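Side-chain contacts in phenazine biosynthesis protein PhzF family (Enterococcus faecalis, PDB 1S7J), which probably acts as an isomerase of the PhzF family: residues A[78-82]-A[83-87]; A[104-107]-A[108-111]; A[204-207]-A[208-212]. One frame throughout, in Å; residues are numbered along the deposited sequence.

Interaction 1: A[78-82]-A[83-87]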
ATOM      1  N   THR A  78      -1.145  11.394   1.736  1.00 11.71           N
ATOM      2  CA  THR A  78      -1.635  12.483   2.584  1.00 14.80           C
ATOM      3  C   THR A  78      -0.490  13.158   3.298  1.00 18.89           C
ATOM      4  O   THR A  78      -0.531  14.357   3.555  1.00 20.48           O
ATOM      5  CB  THR A  78      -2.596  11.987   3.614  1.00 13.57           C
ATOM      6  OG1 THR A  78      -3.718  11.392   2.978  1.00 16.54           O
ATOM      7  CG2 THR A  78      -3.082  13.128   4.479  1.00 17.18           C
ATOM      8  N   ALA A  79       0.507  12.371   3.677  1.00 20.27           N
ATOM      9  CA  ALA A  79       1.671  12.879   4.359  1.00 19.80           C
ATOM     10  C   ALA A  79       2.447  13.756   3.381  1.00 21.16           C
ATOM     11  O   ALA A  79       2.829  14.893   3.702  1.00 15.73           O
ATOM     12  CB  ALA A  79       2.552  11.715   4.833  1.00 22.44           C
ATOM     13  N   PHE A  80       2.691  13.205   2.200  1.00 18.35           N
ATOM     14  CA  PHE A  80       3.404  13.881   1.141  1.00 19.72           C
ATOM     15  C   PHE A  80       2.876  15.285   0.874  1.00 21.30           C
ATOM     16  O   PHE A  80       3.651  16.224   0.777  1.00 21.19           O
ATOM     17  CB  PHE A  80       3.350  13.037  -0.133  1.00 20.27           C
ATOM     18  CG  PHE A  80       3.809  13.756  -1.375  1.00 21.07           C
ATOM     19  CD1 PHE A  80       5.146  13.802  -1.713  1.00 17.38           C
ATOM     20  CD2 PHE A  80       2.881  14.361  -2.222  1.00 19.05           C
ATOM     21  CE1 PHE A  80       5.563  14.441  -2.876  1.00 22.24           C
ATOM     22  CE2 PHE A  80       3.287  14.998  -3.377  1.00 16.34           C
ATOM     23  CZ  PHE A  80       4.623  15.039  -3.708  1.00 20.48           C
ATOM     24  N   VAL A  81       1.552  15.433   0.755  1.00 18.79           N
ATOM     25  CA  VAL A  81       0.998  16.752   0.488  1.00 22.89           C
ATOM     26  C   VAL A  81       1.036  17.699   1.673  1.00 23.99           C
ATOM     27  O   VAL A  81       1.037  18.915   1.488  1.00 29.22           O
ATOM     28  CB  VAL A  81      -0.422  16.682  -0.091  1.00 19.15           C
ATOM     29  CG1 VAL A  81      -0.653  15.355  -0.753  1.00 18.12           C
ATOM     30  CG2 VAL A  81      -1.468  17.006   0.921  1.00 20.17           C
ATOM     31  N   LEU A  82       0.979  17.159   2.898  1.00 22.76           N
ATOM     32  CA  LEU A  82       1.053  18.012   4.080  1.00 22.43           C
ATOM     33  C   LEU A  82       2.487  18.531   4.208  1.00 21.95           C
ATOM     34  O   LEU A  82       2.710  19.718   4.454  1.00 25.77           O
ATOM     35  CB  LEU A  82       0.637  17.254   5.339  1.00 19.49           C
ATOM     36  CG  LEU A  82      -0.870  17.087   5.547  1.00 22.80           C
ATOM     37  CD1 LEU A  82      -1.139  16.180   6.715  1.00 15.61           C
ATOM     38  CD2 LEU A  82      -1.545  18.433   5.749  1.00 21.01           C
ATOM     39  N   PHE A  83       3.443  17.647   3.988  1.00 20.66           N
ATOM     40  CA  PHE A  83       4.854  17.998   4.068  1.00 25.99           C
ATOM     41  C   PHE A  83       5.295  18.995   3.003  1.00 24.69           C
ATOM     42  O   PHE A  83       6.104  19.884   3.273  1.00 28.52           O
ATOM     43  CB  PHE A  83       5.736  16.743   3.926  1.00 24.47           C
ATOM     44  CG  PHE A  83       5.900  15.950   5.202  1.00 27.77           C
ATOM     45  CD1 PHE A  83       5.470  14.615   5.270  1.00 29.95           C
ATOM     46  CD2 PHE A  83       6.512  16.516   6.323  1.00 30.32           C
ATOM     47  CE1 PHE A  83       5.653  13.858   6.445  1.00 30.48           C
ATOM     48  CE2 PHE A  83       6.697  15.768   7.499  1.00 28.70           C
ATOM     49  CZ  PHE A  83       6.268  14.438   7.556  1.00 32.66           C
ATOM     50  N   ASN A  84       4.784  18.831   1.792  1.00 21.66           N
ATOM     51  CA  ASN A  84       5.162  19.696   0.688  1.00 18.90           C
ATOM     52  C   ASN A  84       4.291  20.888   0.387  1.00 18.03           C
ATOM     53  O   ASN A  84       4.741  21.817  -0.261  1.00 22.58           O
ATOM     54  CB  ASN A  84       5.351  18.856  -0.587  1.00 16.77           C
ATOM     55  CG  ASN A  84       6.477  17.876  -0.484  1.00 21.01           C
ATOM     56  OD1 ASN A  84       7.599  18.191  -0.809  1.00 27.42           O
ATOM     57  ND2 ASN A  84       6.174  16.691   0.020  1.00 20.80           N
ATOM     58  N   TYR A  85       3.035  20.875   0.834  1.00 16.95           N
ATOM     59  CA  TYR A  85       2.134  21.988   0.524  1.00 16.35           C
ATOM     60  C   TYR A  85       1.460  22.685   1.693  1.00 18.65           C
ATOM     61  O   TYR A  85       0.852  23.735   1.516  1.00 16.35           O
ATOM     62  CB  TYR A  85       1.060  21.529  -0.491  1.00 13.47           C
ATOM     63  CG  TYR A  85       1.640  20.973  -1.788  1.00 20.79           C
ATOM     64  CD1 TYR A  85       2.056  19.652  -1.871  1.00 20.42           C
ATOM     65  CD2 TYR A  85       1.818  21.799  -2.915  1.00 16.33           C
ATOM     66  CE1 TYR A  85       2.649  19.147  -3.031  1.00 21.27           C
ATOM     67  CE2 TYR A  85       2.415  21.294  -4.095  1.00 20.48           C
ATOM     68  CZ  TYR A  85       2.833  19.973  -4.134  1.00 19.42           C
ATOM     69  OH  TYR A  85       3.495  19.479  -5.239  1.00 26.27           O
ATOM     70  N   TYR A  86       1.550  22.102   2.889  1.00 21.71           N
ATOM     71  CA  TYR A  86       0.915  22.713   4.060  1.00 25.35           C
ATOM     72  C   TYR A  86       1.874  23.119   5.130  1.00 30.47           C
ATOM     73  O   TYR A  86       1.487  23.351   6.287  1.00 24.98           O
ATOM     74  CB  TYR A  86      -0.189  21.815   4.601  1.00 27.52           C
ATOM     75  CG  TYR A  86      -1.410  21.843   3.741  1.00 24.12           C
ATOM     76  CD1 TYR A  86      -2.473  22.706   4.031  1.00 24.31           C
ATOM     77  CD2 TYR A  86      -1.505  21.046   2.592  1.00 21.34           C
ATOM     78  CE1 TYR A  86      -3.582  22.786   3.205  1.00 21.38           C
ATOM     79  CE2 TYR A  86      -2.606  21.119   1.760  1.00 26.84           C
ATOM     80  CZ  TYR A  86      -3.648  21.992   2.072  1.00 26.35           C
ATOM     81  OH  TYR A  86      -4.754  22.064   1.268  1.00 25.70           O
ATOM     82  N   SER A  87       3.141  23.226   4.741  1.00 38.44           N
ATOM     83  CA  SER A  87       4.232  23.645   5.610  1.00 44.89           C
ATOM     84  C   SER A  87       4.307  23.043   7.013  1.00 43.77           C
ATOM     85  O   SER A  87       4.010  23.723   8.009  1.00 44.04           O
ATOM     86  CB  SER A  87       4.275  25.188   5.702  1.00 45.81           C
ATOM     87  OG  SER A  87       4.738  25.774   4.486  1.00 58.56           O
TER

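Interaction 2: A[104-107]-A[108-111]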
ATOM      1  N   VAL A 104       4.019   9.109  10.079  1.00 19.90           N
ATOM      2  CA  VAL A 104       4.821   8.998   8.865  1.00 20.57           C
ATOM      3  C   VAL A 104       6.011   9.925   9.088  1.00 18.74           C
ATOM      4  O   VAL A 104       5.844  11.037   9.598  1.00 22.63           O
ATOM      5  CB  VAL A 104       4.015   9.450   7.585  1.00 12.47           C
ATOM      6  CG1 VAL A 104       4.851   9.227   6.331  1.00  8.92           C
ATOM      7  CG2 VAL A 104       2.709   8.672   7.480  1.00 13.52           C
ATOM      8  N   THR A 105       7.182   9.500   8.704  1.00 21.47           N
ATOM      9  CA  THR A 105       8.359  10.307   8.911  1.00 23.09           C
ATOM     10  C   THR A 105       9.030  10.600   7.602  1.00 25.65           C
ATOM     11  O   THR A 105       9.249   9.689   6.779  1.00 25.07           O
ATOM     12  CB  THR A 105       9.364   9.587   9.850  1.00 21.21           C
ATOM     13  OG1 THR A 105       8.716   9.250  11.085  1.00 23.85           O
ATOM     14  CG2 THR A 105      10.557  10.468  10.134  1.00 14.28           C
ATOM     15  N   LYS A 106       9.348  11.881   7.382  1.00 28.94           N
ATOM     16  CA  LYS A 106      10.017  12.339   6.157  1.00 29.60           C
ATOM     17  C   LYS A 106      11.534  12.444   6.329  1.00 28.10           C
ATOM     18  O   LYS A 106      12.026  13.150   7.208  1.00 26.99           O
ATOM     19  CB  LYS A 106       9.439  13.698   5.713  1.00 23.58           C
ATOM     20  CG  LYS A 106      10.126  14.323   4.501  1.00 24.16           C
ATOM     21  CD  LYS A 106       9.324  15.533   4.005  1.00 28.47           C
ATOM     22  CE  LYS A 106      10.168  16.506   3.193  1.00 34.89           C
ATOM     23  NZ  LYS A 106      10.844  15.871   2.027  1.00 36.60           N
ATOM     24  N   LYS A 107      12.258  11.707   5.515  1.00 29.32           N
ATOM     25  CA  LYS A 107      13.692  11.729   5.544  1.00 32.15           C
ATOM     26  C   LYS A 107      14.128  11.868   4.093  1.00 31.00           C
ATOM     27  O   LYS A 107      14.161  10.881   3.340  1.00 31.20           O
ATOM     28  CB  LYS A 107      14.242  10.443   6.168  1.00 37.71           C
ATOM     29  CG  LYS A 107      15.750  10.460   6.371  1.00 46.96           C
ATOM     30  CD  LYS A 107      16.279   9.123   6.855  1.00 54.14           C
ATOM     31  CE  LYS A 107      17.794   9.183   7.047  1.00 58.58           C
ATOM     32  NZ  LYS A 107      18.506   9.607   5.799  1.00 64.43           N
ATOM     33  N   GLU A 108      14.484  13.096   3.705  1.00 31.70           N
ATOM     34  CA  GLU A 108      14.878  13.404   2.340  1.00 35.11           C
ATOM     35  C   GLU A 108      13.583  13.301   1.505  1.00 35.49           C
ATOM     36  O   GLU A 108      12.553  13.850   1.916  1.00 33.40           O
ATOM     37  CB  GLU A 108      15.950  12.412   1.836  1.00 42.36           C
ATOM     38  CG  GLU A 108      17.234  13.065   1.299  1.00 53.06           C
ATOM     39  CD  GLU A 108      18.160  13.585   2.399  1.00 59.78           C
ATOM     40  OE1 GLU A 108      19.137  12.874   2.746  1.00 60.16           O
ATOM     41  OE2 GLU A 108      17.926  14.710   2.894  1.00 60.49           O
ATOM     42  N   GLU A 109      13.622  12.624   0.365  1.00 34.81           N
ATOM     43  CA  GLU A 109      12.403  12.514  -0.444  1.00 35.06           C
ATOM     44  C   GLU A 109      11.607  11.236  -0.153  1.00 36.13           C
ATOM     45  O   GLU A 109      10.735  10.838  -0.934  1.00 32.73           O
ATOM     46  CB  GLU A 109      12.728  12.619  -1.950  1.00 40.42           C
ATOM     47  CG  GLU A 109      12.018  13.741  -2.728  1.00 56.11           C
ATOM     48  CD  GLU A 109      12.762  15.099  -2.704  1.00 69.27           C
ATOM     49  OE1 GLU A 109      13.109  15.607  -3.797  1.00 75.76           O
ATOM     50  OE2 GLU A 109      12.981  15.656  -1.605  1.00 70.88           O
ATOM     51  N   TYR A 110      11.924  10.570   0.958  1.00 32.52           N
ATOM     52  CA  TYR A 110      11.209   9.371   1.336  1.00 27.84           C
ATOM     53  C   TYR A 110      10.299   9.620   2.495  1.00 26.17           C
ATOM     54  O   TYR A 110      10.513  10.532   3.289  1.00 23.18           O
ATOM     55  CB  TYR A 110      12.154   8.234   1.652  1.00 28.13           C
ATOM     56  CG  TYR A 110      12.790   7.610   0.448  1.00 31.73           C
ATOM     57  CD1 TYR A 110      13.831   8.254  -0.227  1.00 35.56           C
ATOM     58  CD2 TYR A 110      12.377   6.357  -0.017  1.00 33.45           C
ATOM     59  CE1 TYR A 110      14.451   7.668  -1.329  1.00 38.45           C
ATOM     60  CE2 TYR A 110      12.989   5.759  -1.120  1.00 36.30           C
ATOM     61  CZ  TYR A 110      14.026   6.417  -1.771  1.00 40.30           C
ATOM     62  OH  TYR A 110      14.638   5.822  -2.846  1.00 46.69           O
ATOM     63  N   TYR A 111       9.220   8.846   2.537  1.00 24.90           N
ATOM     64  CA  TYR A 111       8.211   8.910   3.585  1.00 26.88           C
ATOM     65  C   TYR A 111       8.147   7.492   4.160  1.00 26.78           C
ATOM     66  O   TYR A 111       8.102   6.508   3.409  1.00 18.77           O
ATOM     67  CB  TYR A 111       6.860   9.366   2.995  1.00 25.32           C
ATOM     68  CG  TYR A 111       6.993  10.699   2.270  1.00 27.08           C
ATOM     69  CD1 TYR A 111       7.590  10.762   1.005  1.00 26.93           C
ATOM     70  CD2 TYR A 111       6.677  11.908   2.912  1.00 18.67           C
ATOM     71  CE1 TYR A 111       7.893  11.982   0.405  1.00 24.06           C
ATOM     72  CE2 TYR A 111       6.975  13.141   2.307  1.00 23.00           C
ATOM     73  CZ  TYR A 111       7.596  13.162   1.059  1.00 20.10           C
ATOM     74  OH  TYR A 111       7.994  14.342   0.512  1.00 24.78           O
TER
HETATM   75  O   HOH W   1      10.275  17.507  -0.598  1.00 33.25           O

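Interaction 3: A[204-207]-A[208-212]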
ATOM      1  N   GLY A 204       1.209  -1.634   1.021  1.00 33.48           N
ATOM      2  CA  GLY A 204       2.272  -1.576   2.004  1.00 31.84           C
ATOM      3  C   GLY A 204       2.066  -2.544   3.153  1.00 33.11           C
ATOM      4  O   GLY A 204       3.033  -3.118   3.675  1.00 28.18           O
ATOM      5  N   SER A 205       0.811  -2.694   3.571  1.00 29.77           N
ATOM      6  CA  SER A 205       0.434  -3.588   4.659  1.00 34.61           C
ATOM      7  C   SER A 205       0.878  -5.015   4.387  1.00 35.70           C
ATOM      8  O   SER A 205       1.097  -5.796   5.312  1.00 33.84           O
ATOM      9  CB  SER A 205      -1.077  -3.535   4.871  1.00 37.90           C
ATOM     10  OG  SER A 205      -1.778  -3.693   3.644  1.00 40.17           O
ATOM     11  N   ALA A 206       1.007  -5.347   3.109  1.00 35.84           N
ATOM     12  CA  ALA A 206       1.434  -6.663   2.694  1.00 34.14           C
ATOM     13  C   ALA A 206       2.883  -6.889   3.082  1.00 34.90           C
ATOM     14  O   ALA A 206       3.338  -8.026   3.173  1.00 34.09           O
ATOM     15  CB  ALA A 206       1.271  -6.812   1.202  1.00 32.62           C
ATOM     16  N   HIS A 207       3.626  -5.798   3.281  1.00 29.26           N
ATOM     17  CA  HIS A 207       5.023  -5.895   3.641  1.00 29.73           C
ATOM     18  C   HIS A 207       5.254  -6.290   5.094  1.00 29.22           C
ATOM     19  O   HIS A 207       6.397  -6.441   5.545  1.00 29.71           O
ATOM     20  CB  HIS A 207       5.776  -4.639   3.222  1.00 31.55           C
ATOM     21  CG  HIS A 207       6.000  -4.560   1.750  1.00 29.97           C
ATOM     22  ND1 HIS A 207       4.997  -4.232   0.860  1.00 31.90           N
ATOM     23  CD2 HIS A 207       7.082  -4.864   0.994  1.00 23.99           C
ATOM     24  CE1 HIS A 207       5.451  -4.347  -0.374  1.00 26.79           C
ATOM     25  NE2 HIS A 207       6.714  -4.728  -0.316  1.00 25.26           N
ATOM     26  N   ALA A 208       4.152  -6.457   5.819  1.00 31.69           N
ATOM     27  CA  ALA A 208       4.183  -6.916   7.206  1.00 35.21           C
ATOM     28  C   ALA A 208       4.568  -8.414   7.145  1.00 35.54           C
ATOM     29  O   ALA A 208       5.206  -8.931   8.040  1.00 33.57           O
ATOM     30  CB  ALA A 208       2.814  -6.759   7.849  1.00 36.45           C
ATOM     31  N   ASN A 209       4.152  -9.074   6.060  1.00 35.29           N
ATOM     32  CA  ASN A 209       4.455 -10.490   5.833  1.00 37.88           C
ATOM     33  C   ASN A 209       5.748 -10.594   5.018  1.00 38.22           C
ATOM     34  O   ASN A 209       6.595 -11.443   5.284  1.00 39.69           O
ATOM     35  CB  ASN A 209       3.327 -11.175   5.037  1.00 36.44           C
ATOM     36  CG  ASN A 209       1.997 -11.209   5.793  1.00 40.55           C
ATOM     37  OD1 ASN A 209       1.964 -11.263   7.021  1.00 41.60           O
ATOM     38  ND2 ASN A 209       0.898 -11.227   5.034  1.00 46.74           N
ATOM     39  N   LEU A 210       5.864  -9.732   4.003  1.00 38.15           N
ATOM     40  CA  LEU A 210       7.038  -9.694   3.112  1.00 36.12           C
ATOM     41  C   LEU A 210       8.364  -9.422   3.788  1.00 35.65           C
ATOM     42  O   LEU A 210       9.327 -10.165   3.594  1.00 36.81           O
ATOM     43  CB  LEU A 210       6.844  -8.634   2.011  1.00 38.18           C
ATOM     44  CG  LEU A 210       6.139  -8.983   0.705  1.00 39.85           C
ATOM     45  CD1 LEU A 210       6.767 -10.220   0.125  1.00 37.68           C
ATOM     46  CD2 LEU A 210       4.675  -9.199   0.929  1.00 44.86           C
ATOM     47  N   ILE A 211       8.450  -8.294   4.496  1.00 32.47           N
ATOM     48  CA  ILE A 211       9.684  -7.911   5.171  1.00 35.18           C
ATOM     49  C   ILE A 211      10.190  -8.974   6.182  1.00 38.75           C
ATOM     50  O   ILE A 211      11.356  -9.369   6.128  1.00 37.45           O
ATOM     51  CB  ILE A 211       9.572  -6.486   5.813  1.00 36.22           C
ATOM     52  CG1 ILE A 211       9.266  -5.462   4.711  1.00 35.21           C
ATOM     53  CG2 ILE A 211      10.883  -6.094   6.499  1.00 27.34           C
ATOM     54  CD1 ILE A 211       9.183  -4.037   5.206  1.00 30.70           C
ATOM     55  N   PRO A 212       9.334  -9.414   7.121  1.00 42.23           N
ATOM     56  CA  PRO A 212       9.783 -10.425   8.078  1.00 47.42           C
ATOM     57  C   PRO A 212      10.374 -11.643   7.350  1.00 49.98           C
ATOM     58  O   PRO A 212      11.495 -12.070   7.637  1.00 48.76           O
ATOM     59  CB  PRO A 212       8.490 -10.792   8.794  1.00 46.62           C
ATOM     60  CG  PRO A 212       7.792  -9.489   8.857  1.00 43.24           C
ATOM     61  CD  PRO A 212       7.973  -8.957   7.456  1.00 44.83           C
TER

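Interaction 1: A[78-82]-A[83-87]
Leu82 and Tyr86 meet one turn apart at the apolar centre of this helix end: the CD2 methyl of Leu82 lies 3.8 Å from CB of Tyr86 and also reaches the start of its ring. Next to them Val81 touches both tyrosines that follow. Its CG2 comes within 4.3 Å of CE2 of Tyr86, while its CB packs against CD1 of Tyr85. Both rings turn an edge to the carbonyl oxygen of Val81, which lies near each ring plane and accepts the backbone N-H of Tyr85. On another side of the helix, CB of Ala79 packs on the Phe83 ring, 4.1 Å from its CE1.

Phe80 leads out to the polar edge. With its CG anti to the backbone N (chi1 168°), the ring ends up beside Asn84, and the amide nitrogen ND2 of Asn84 sits over one ring face, 3.5 Å from CD1 of Phe80. The ring and amide planes are 40° apart. That amide group is steered by the carbonyl of Phe80: ND2 of Asn84 donates to O of Phe80 over 2.7 Å, an almost straight bond with the oxygen in the amide plane. The backbone N of Asn84 bonds the same oxygen at 3.0 Å, so one residue grips it twice. ND2 probably also hydrogen-bonds the hydroxyl of Tyr111, a second hold that would limit the amide's rotation.

Tyr86, already outside helical geometry, still gives its N-H to O of Leu82 at 3.1 Å. The buried side of the turn faces strands 2-10, 19-25 and 92-97, through residues such as Val8, Val25 and Leu93. This is the C-terminal turn of an amphipathic helix, 72-85, lying against the strands of one lobe of the PhzF fold.

Interaction 2: A[104-107]-A[108-111]
Lys106 lies alongside Tyr111, the two side chains pointing the same way, with CD of the lysine 3.8 Å from CE2 of the ring. An extended chain bent only at its last torsion (chi4 56°) then carries the ammonium group over the turn, where NZ of Lys106 donates to the carbonyl O of Glu108 at 2.6 Å. The donor stands 27° out of that carbonyl's plane. NZ of Lys106 and OE2 of Glu109 are 4.2 Å apart, too far for a salt bridge; a water accepts from NZ and gives a weak bond to OE2.

The backbone makes a two-residue beta hairpin between strands 100-107 and 110-116, closed by a type II' turn from Lys107 to Tyr110. Glu108 takes the positive phi (71°) that the turn requires at its second position. Lys107 and Tyr110 are the hydrogen-bonded pair: N of Lys107 to O of Tyr110 is 3.1 Å, and N of Tyr110 to O of Lys107 is 3.3 Å. Lys106 and Tyr111 form the non-hydrogen-bonded pair that follows, which sets their side chains together on one face of the sheet.

On that same face CG1 of Val104 packs 3.9 Å from CB of Tyr111. Helix 72-85 covers these residues: Ala79 lies on Val104, Leu76 on Tyr111, whose hydroxyl meets Asn84, and Phe83 packs on Lys106.

Interaction 3: A[204-207]-A[208-212]
Ala208 begins the helical segment by closing back on Ser205: its backbone N donates to O of Ser205 at 3.2 Å, and its methyl CB sits equally close to that oxygen. Ser205, whose OG is bonded to Arg144, lies near Glu46, the predicted active-site residue. The bond follows directly on a type I turn from Gly204 to His207, so the chain winds into helix 207-218 through three-residue steps before the regular four-residue bonds take over.

Asn209 comes next and directs its backbone N to O of Ala206, as does Leu210; both bonds are less certain, because that oxygen is crowded in the model.

Leu210 carries the side-chain part of the contact. With CG of His207 anti to its carbonyl carbon (chi1 -74°), the imidazole is set where CG of Leu210 covers one face, 4.2 Å above the ring plane and displaced toward the rim; CB of Leu210 is 3.9 Å from CD2 of His207. Ile211 approaches the same histidine from elsewhere: its CG1 is near the ring plane at the edge, and packs 3.9 Å from CB of His207. N of Ile211 reaches O of His207 at 3.0 Å.

Pro212 sets its CD 3.5 Å from O of His207. Lacking an N-H, it leaves a missing bond to the preceding turn, and the helix kinks there.

This helix start packs on strands 175-180, 186-192 and 243-259, with Ile246 touching both His207 and Ile211. The chemistry is therefore mostly apolar around one buried imidazole: hydrocarbon lies against its face and edge, while its ND1 is bonded to the backbone carbonyl of Cys203, which implies that one polar bond and these hydrocarbon contacts together set the ring's orientation.

Interactions 1 and 2 form one continuous patch, their centres 11 Å apart. ND2 of Asn84 lies 3.0 Å from OH of Tyr111, a probable hydrogen bond from the helix end to the hairpin, and beside it the Phe83 ring packs on Lys106 and Tyr111, with CG of Phe83 3.7 Å from CD of Lys106. Interaction 3 stands apart: its centre is 25 Å from that of interaction 1 and 19 Å from that of interaction 2, the nearest atoms being about 13 and 10 Å away. Of the three it alone approaches the predicted active site, the side chain of Ser205 being about 9 Å from that of Glu46.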